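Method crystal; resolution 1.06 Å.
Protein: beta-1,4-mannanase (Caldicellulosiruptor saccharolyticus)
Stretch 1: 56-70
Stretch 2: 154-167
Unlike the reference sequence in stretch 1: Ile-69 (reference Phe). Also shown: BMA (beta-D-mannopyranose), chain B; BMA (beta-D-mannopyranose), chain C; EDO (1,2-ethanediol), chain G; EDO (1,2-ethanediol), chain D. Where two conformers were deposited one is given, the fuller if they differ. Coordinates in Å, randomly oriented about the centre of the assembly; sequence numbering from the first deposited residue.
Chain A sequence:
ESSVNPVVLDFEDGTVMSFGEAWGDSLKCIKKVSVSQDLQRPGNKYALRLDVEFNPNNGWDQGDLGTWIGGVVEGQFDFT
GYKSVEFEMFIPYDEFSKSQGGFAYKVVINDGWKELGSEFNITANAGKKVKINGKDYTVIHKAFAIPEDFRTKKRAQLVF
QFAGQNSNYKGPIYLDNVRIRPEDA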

# COMPACT_ATOMS: atom_id res chain seq x y z
N PRO A 56 7.93 18.06 -7.79
CA PRO A 56 8.57 18.66 -6.62
C PRO A 56 7.96 20.00 -6.16
O PRO A 56 8.21 20.46 -5.05
CB PRO A 56 10.02 18.82 -7.11
CG PRO A 56 9.90 18.94 -8.59
CD PRO A 56 8.82 17.96 -8.97
N ASN A 57 7.17 20.62 -7.01
CA ASN A 57 6.50 21.86 -6.65
C ASN A 57 5.19 21.65 -5.91
O ASN A 57 4.55 22.62 -5.50
CB ASN A 57 6.22 22.65 -7.92
CG ASN A 57 7.51 23.04 -8.64
OD1 ASN A 57 8.44 23.54 -7.99
ND2 ASN A 57 7.69 22.73 -9.83
N ASN A 58 4.81 20.42 -5.65
CA ASN A 58 3.57 20.09 -4.98
C ASN A 58 3.85 19.47 -3.62
O ASN A 58 4.48 18.42 -3.61
CB ASN A 58 2.82 19.15 -5.91
CG ASN A 58 1.38 18.88 -5.45
OD1 ASN A 58 1.10 19.09 -4.27
ND2 ASN A 58 0.58 18.44 -6.31
N GLY A 59 3.38 20.11 -2.53
CA GLY A 59 3.59 19.58 -1.20
C GLY A 59 2.67 18.45 -0.82
O GLY A 59 2.84 17.90 0.25
N TRP A 60 1.68 18.16 -1.67
CA TRP A 60 0.76 17.03 -1.41
C TRP A 60 0.25 16.49 -2.75
O TRP A 60 -0.88 16.73 -3.15
CB TRP A 60 -0.37 17.48 -0.48
CG TRP A 60 -1.08 16.29 0.07
CD1 TRP A 60 -2.22 15.77 -0.42
CD2 TRP A 60 -0.67 15.44 1.14
NE1 TRP A 60 -2.58 14.65 0.30
CE2 TRP A 60 -1.64 14.42 1.26
CE3 TRP A 60 0.39 15.47 2.05
CZ2 TRP A 60 -1.57 13.44 2.26
CZ3 TRP A 60 0.45 14.51 3.00
CH2 TRP A 60 -0.51 13.51 3.10
N ASP A 61 1.08 15.69 -3.42
CA ASP A 61 0.80 15.20 -4.76
C ASP A 61 0.17 13.81 -4.65
O ASP A 61 0.87 12.79 -4.66
CB ASP A 61 2.10 15.18 -5.56
CG ASP A 61 1.91 14.99 -7.03
OD1 ASP A 61 0.79 14.70 -7.52
OD2 ASP A 61 2.90 15.14 -7.80
N GLN A 62 -1.15 13.79 -4.48
CA GLN A 62 -1.88 12.65 -3.96
C GLN A 62 -2.37 11.71 -5.04
O GLN A 62 -2.74 12.13 -6.14
CB GLN A 62 -3.09 13.19 -3.17
CG GLN A 62 -3.91 12.18 -2.40
CD GLN A 62 -5.10 12.80 -1.72
OE1 GLN A 62 -4.97 13.80 -0.99
NE2 GLN A 62 -6.27 12.23 -1.91
N GLY A 63 -2.43 10.42 -4.71
CA GLY A 63 -3.06 9.40 -5.52
C GLY A 63 -3.63 8.35 -4.58
O GLY A 63 -3.10 8.15 -3.49
N ASP A 64 -4.70 7.70 -4.99
CA ASP A 64 -5.43 6.76 -4.16
C ASP A 64 -5.67 5.45 -4.90
O ASP A 64 -6.23 5.41 -5.99
CB ASP A 64 -6.74 7.34 -3.65
CG ASP A 64 -6.54 8.53 -2.72
OD1 ASP A 64 -6.40 8.31 -1.52
OD2 ASP A 64 -6.48 9.69 -3.18
N LEU A 65 -5.20 4.39 -4.30
CA LEU A 65 -5.22 3.01 -4.79
C LEU A 65 -6.21 2.25 -3.93
O LEU A 65 -6.07 2.26 -2.73
CB LEU A 65 -3.82 2.43 -4.63
CG LEU A 65 -3.65 0.99 -5.03
CD1 LEU A 65 -3.56 0.81 -6.56
CD2 LEU A 65 -2.42 0.44 -4.33
N GLY A 66 -7.16 1.56 -4.53
CA GLY A 66 -8.12 0.79 -3.77
C GLY A 66 -8.19 -0.66 -4.17
O GLY A 66 -7.88 -1.03 -5.30
N THR A 67 -8.69 -1.49 -3.26
CA THR A 67 -9.10 -2.83 -3.58
C THR A 67 -10.40 -3.13 -2.82
O THR A 67 -10.57 -2.68 -1.71
CB THR A 67 -8.01 -3.89 -3.31
OG1 THR A 67 -8.42 -5.15 -3.86
CG2 THR A 67 -7.74 -4.08 -1.84
N TRP A 68 -11.26 -3.90 -3.44
CA TRP A 68 -12.43 -4.41 -2.80
C TRP A 68 -12.11 -5.79 -2.33
O TRP A 68 -11.66 -6.65 -3.09
CB TRP A 68 -13.61 -4.45 -3.79
CG TRP A 68 -14.16 -3.10 -4.06
CD1 TRP A 68 -13.94 -2.32 -5.17
CD2 TRP A 68 -15.04 -2.36 -3.24
NE1 TRP A 68 -14.61 -1.13 -5.07
CE2 TRP A 68 -15.30 -1.13 -3.90
CE3 TRP A 68 -15.67 -2.62 -2.01
CZ2 TRP A 68 -16.15 -0.17 -3.35
CZ3 TRP A 68 -16.51 -1.67 -1.48
CH2 TRP A 68 -16.71 -0.44 -2.13
N ILE A 69 -12.34 -6.04 -1.07
CA ILE A 69 -12.18 -7.38 -0.58
C ILE A 69 -13.05 -8.37 -1.37
O ILE A 69 -14.22 -8.13 -1.64
CB ILE A 69 -12.40 -7.43 0.94
CG1 ILE A 69 -11.67 -6.31 1.68
CG2 ILE A 69 -12.02 -8.78 1.53
CD1 ILE A 69 -10.18 -6.28 1.60
N GLY A 70 -12.43 -9.45 -1.86
CA GLY A 70 -13.15 -10.42 -2.66
C GLY A 70 -13.54 -9.96 -4.05
O GLY A 70 -14.23 -10.68 -4.75
N LYS A 154 -18.51 -3.43 7.52
CA LYS A 154 -18.18 -2.13 6.95
C LYS A 154 -17.99 -2.30 5.46
O LYS A 154 -17.72 -3.37 4.95
CB LYS A 154 -16.88 -1.60 7.59
CG LYS A 154 -17.00 -1.21 9.09
CD LYS A 154 -17.85 -0.01 9.32
CE LYS A 154 -17.73 0.43 10.76
NZ LYS A 154 -18.57 1.61 11.03
N ARG A 155 -18.07 -1.17 4.76
CA ARG A 155 -17.80 -1.10 3.34
C ARG A 155 -16.38 -1.59 3.07
O ARG A 155 -15.43 -1.09 3.65
CB ARG A 155 -17.98 0.34 2.88
CG ARG A 155 -17.96 0.57 1.41
CD ARG A 155 -18.43 1.99 1.10
NE ARG A 155 -18.44 2.30 -0.32
CZ ARG A 155 -17.40 2.75 -0.98
NH1 ARG A 155 -16.23 2.95 -0.40
NH2 ARG A 155 -17.54 2.99 -2.28
N ALA A 156 -16.26 -2.56 2.17
CA ALA A 156 -15.09 -3.42 2.09
C ALA A 156 -14.00 -2.93 1.14
O ALA A 156 -13.42 -3.74 0.41
CB ALA A 156 -15.47 -4.80 1.74
N GLN A 157 -13.76 -1.62 1.13
CA GLN A 157 -12.73 -1.06 0.25
C GLN A 157 -11.56 -0.62 1.11
O GLN A 157 -11.68 0.27 1.95
CB GLN A 157 -13.31 0.07 -0.60
CG GLN A 157 -12.31 0.47 -1.66
CD GLN A 157 -12.75 1.66 -2.47
OE1 GLN A 157 -13.26 2.65 -1.92
NE2 GLN A 157 -12.57 1.59 -3.79
N LEU A 158 -10.40 -1.21 0.84
CA LEU A 158 -9.15 -0.81 1.48
C LEU A 158 -8.47 0.13 0.50
O LEU A 158 -8.36 -0.19 -0.68
CB LEU A 158 -8.31 -2.05 1.71
CG LEU A 158 -7.01 -1.94 2.45
CD1 LEU A 158 -7.14 -1.43 3.84
CD2 LEU A 158 -6.30 -3.28 2.41
N VAL A 159 -7.99 1.26 1.03
CA VAL A 159 -7.35 2.27 0.24
C VAL A 159 -5.96 2.55 0.80
O VAL A 159 -5.80 2.74 2.01
CB VAL A 159 -8.17 3.55 0.17
CG1 VAL A 159 -7.43 4.66 -0.58
CG2 VAL A 159 -9.53 3.28 -0.48
N PHE A 160 -5.00 2.60 -0.12
CA PHE A 160 -3.68 3.12 0.15
C PHE A 160 -3.55 4.45 -0.59
O PHE A 160 -3.71 4.51 -1.79
CB PHE A 160 -2.57 2.20 -0.34
CG PHE A 160 -2.42 0.96 0.48
CD1 PHE A 160 -3.29 -0.07 0.34
CD2 PHE A 160 -1.36 0.84 1.38
CE1 PHE A 160 -3.19 -1.25 1.11
CE2 PHE A 160 -1.22 -0.30 2.13
CZ PHE A 160 -2.15 -1.31 1.97
N GLN A 161 -3.32 5.52 0.19
CA GLN A 161 -3.08 6.83 -0.35
C GLN A 161 -1.59 7.09 -0.33
O GLN A 161 -0.94 6.82 0.65
CB GLN A 161 -3.83 7.89 0.44
CG GLN A 161 -3.63 9.28 -0.12
CD GLN A 161 -4.47 10.28 0.65
OE1 GLN A 161 -3.95 11.02 1.50
NE2 GLN A 161 -5.75 10.30 0.39
N PHE A 162 -1.07 7.66 -1.42
CA PHE A 162 0.30 8.10 -1.51
C PHE A 162 0.28 9.57 -1.85
O PHE A 162 -0.49 9.99 -2.71
CB PHE A 162 1.04 7.33 -2.60
CG PHE A 162 1.18 5.89 -2.32
CD1 PHE A 162 0.18 4.99 -2.67
CD2 PHE A 162 2.32 5.40 -1.69
CE1 PHE A 162 0.31 3.65 -2.35
CE2 PHE A 162 2.40 4.04 -1.37
CZ PHE A 162 1.42 3.20 -1.74
N ALA A 163 1.17 10.36 -1.27
CA ALA A 163 1.23 11.78 -1.63
C ALA A 163 2.66 12.25 -1.61
O ALA A 163 3.34 12.23 -0.58
CB ALA A 163 0.39 12.65 -0.68
N GLY A 164 3.13 12.69 -2.76
CA GLY A 164 4.46 13.30 -2.81
C GLY A 164 4.48 14.61 -2.02
O GLY A 164 3.60 15.44 -2.13
N GLN A 165 5.51 14.79 -1.23
CA GLN A 165 5.68 16.01 -0.42
C GLN A 165 6.94 16.71 -0.92
O GLN A 165 8.05 16.47 -0.50
CB GLN A 165 5.78 15.70 1.06
CG GLN A 165 4.51 15.11 1.67
CD GLN A 165 4.62 14.83 3.12
OE1 GLN A 165 5.14 13.75 3.47
NE2 GLN A 165 4.22 15.73 3.96
N ASN A 166 6.72 17.54 -1.95
CA ASN A 166 7.83 18.19 -2.66
C ASN A 166 8.82 17.17 -3.17
O ASN A 166 10.01 17.42 -3.19
CB ASN A 166 8.51 19.27 -1.82
CG ASN A 166 7.50 20.23 -1.23
OD1 ASN A 166 6.75 20.80 -1.99
ND2 ASN A 166 7.35 20.24 0.08
N SER A 167 8.34 16.02 -3.64
CA SER A 167 9.19 14.97 -4.20
C SER A 167 9.30 15.11 -5.71
O SER A 167 8.33 15.44 -6.39
CB SER A 167 8.61 13.60 -3.87
OG SER A 167 9.35 12.55 -4.45
C1 BMA B . -1.69 17.44 5.11
C2 BMA B . -2.30 16.64 6.24
C3 BMA B . -3.05 15.46 5.63
C4 BMA B . -3.92 15.90 4.49
C5 BMA B . -3.17 16.74 3.45
C6 BMA B . -4.01 17.27 2.32
O2 BMA B . -3.23 17.45 6.93
O3 BMA B . -3.75 14.71 6.62
O4 BMA B . -4.35 14.71 3.89
O5 BMA B . -2.57 17.85 4.11
O6 BMA B . -5.12 17.99 2.81
C1 BMA C . -5.68 14.70 3.45
C2 BMA C . -5.87 13.60 2.46
C3 BMA C . -7.35 13.60 2.06
C4 BMA C . -8.22 13.53 3.32
C5 BMA C . -7.82 14.57 4.34
C6 BMA C . -8.60 14.36 5.63
O2 BMA C . -5.53 12.37 3.05
O3 BMA C . -7.56 12.53 1.12
O4 BMA C . -9.54 13.89 2.99
O5 BMA C . -6.45 14.49 4.63
O6 BMA C . -8.37 15.45 6.45
C1 EDO G . -10.33 -0.83 -6.69
O1 EDO G . -11.11 -0.20 -5.69
C2 EDO G . -10.96 -2.05 -7.35
O2 EDO G . -11.10 -3.19 -6.54
C1 EDO D . 1.71 13.32 -11.79
O1 EDO D . 0.34 13.51 -12.05
C2 EDO D . 1.78 13.53 -10.30
O2 EDO D . 2.91 14.35 -10.23
O HOH W 1 5.56 15.86 -4.66
O HOH W 2 3.20 18.39 2.88

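Strands 61-68 and 157-165 run antiparallel, their axes 167° apart and 4.2 Å at closest approach. Narrow and wide pairs alternate along the ladder: Gly-63 N donates to Phe-162 O (2.8 Å) and Phe-162 N returns a bond to Gly-63 O (2.9 Å), an exchange repeated at Asp-61/Gly-164, Leu-65/Phe-160 and Thr-67/Leu-158. Beyond the last of these, Ile-69 N still reaches Ala-156 O at 2.9 Å. One face carries Leu-65, Leu-158, Phe-160 and Phe-162 with Thr-67, and Asp-61 at its end; the other carries Gln-62, Asp-64, Gln-157, Gln-161 and Trp-68, with Val-159 and Ala-163 among them.

Trp-68 has the largest surface covered by the opposing stretch. Its indole lies flat over its cross-strand partner, with Gln-157 CB 3.6 Å from the centroid of the Trp-68 six-membered ring and only 7° off the normal, so that a C-H can point into the pi cloud. At the ring edge, Trp-68 CH2 lies 3.5 Å from Arg-155 CZ, and this contact falls over a face of the guanidinium.

Leu-65 comes next, packing its CD2 4.4 Å from Phe-160 CB, while its backbone is held by both bonds of the pair.

Gln-161, covered almost as much, supplies the polar counterpart. Its extended side chain brings NE2 within 2.8 Å of Asp-64 OD1, a hydrogen bond between non-hydrogen-bonded backbone partners. Asp-64 OD2 accepts from Gln-62 NE2 (2.8 Å), so one carboxylate orients both amides, whose NE2 atoms, Gln-62 and Gln-161, sit 3.0 Å apart as two donors. Gln-161 also grips the chain C mannose: its OE1 accepts from BMA O2 (2.6 Å) and its NE2 donates to BMA O3 (3.0 Å). Nearby, Trp-60 is sandwiched between Ala-163 CB on one face and the chain B mannose on the opposite face.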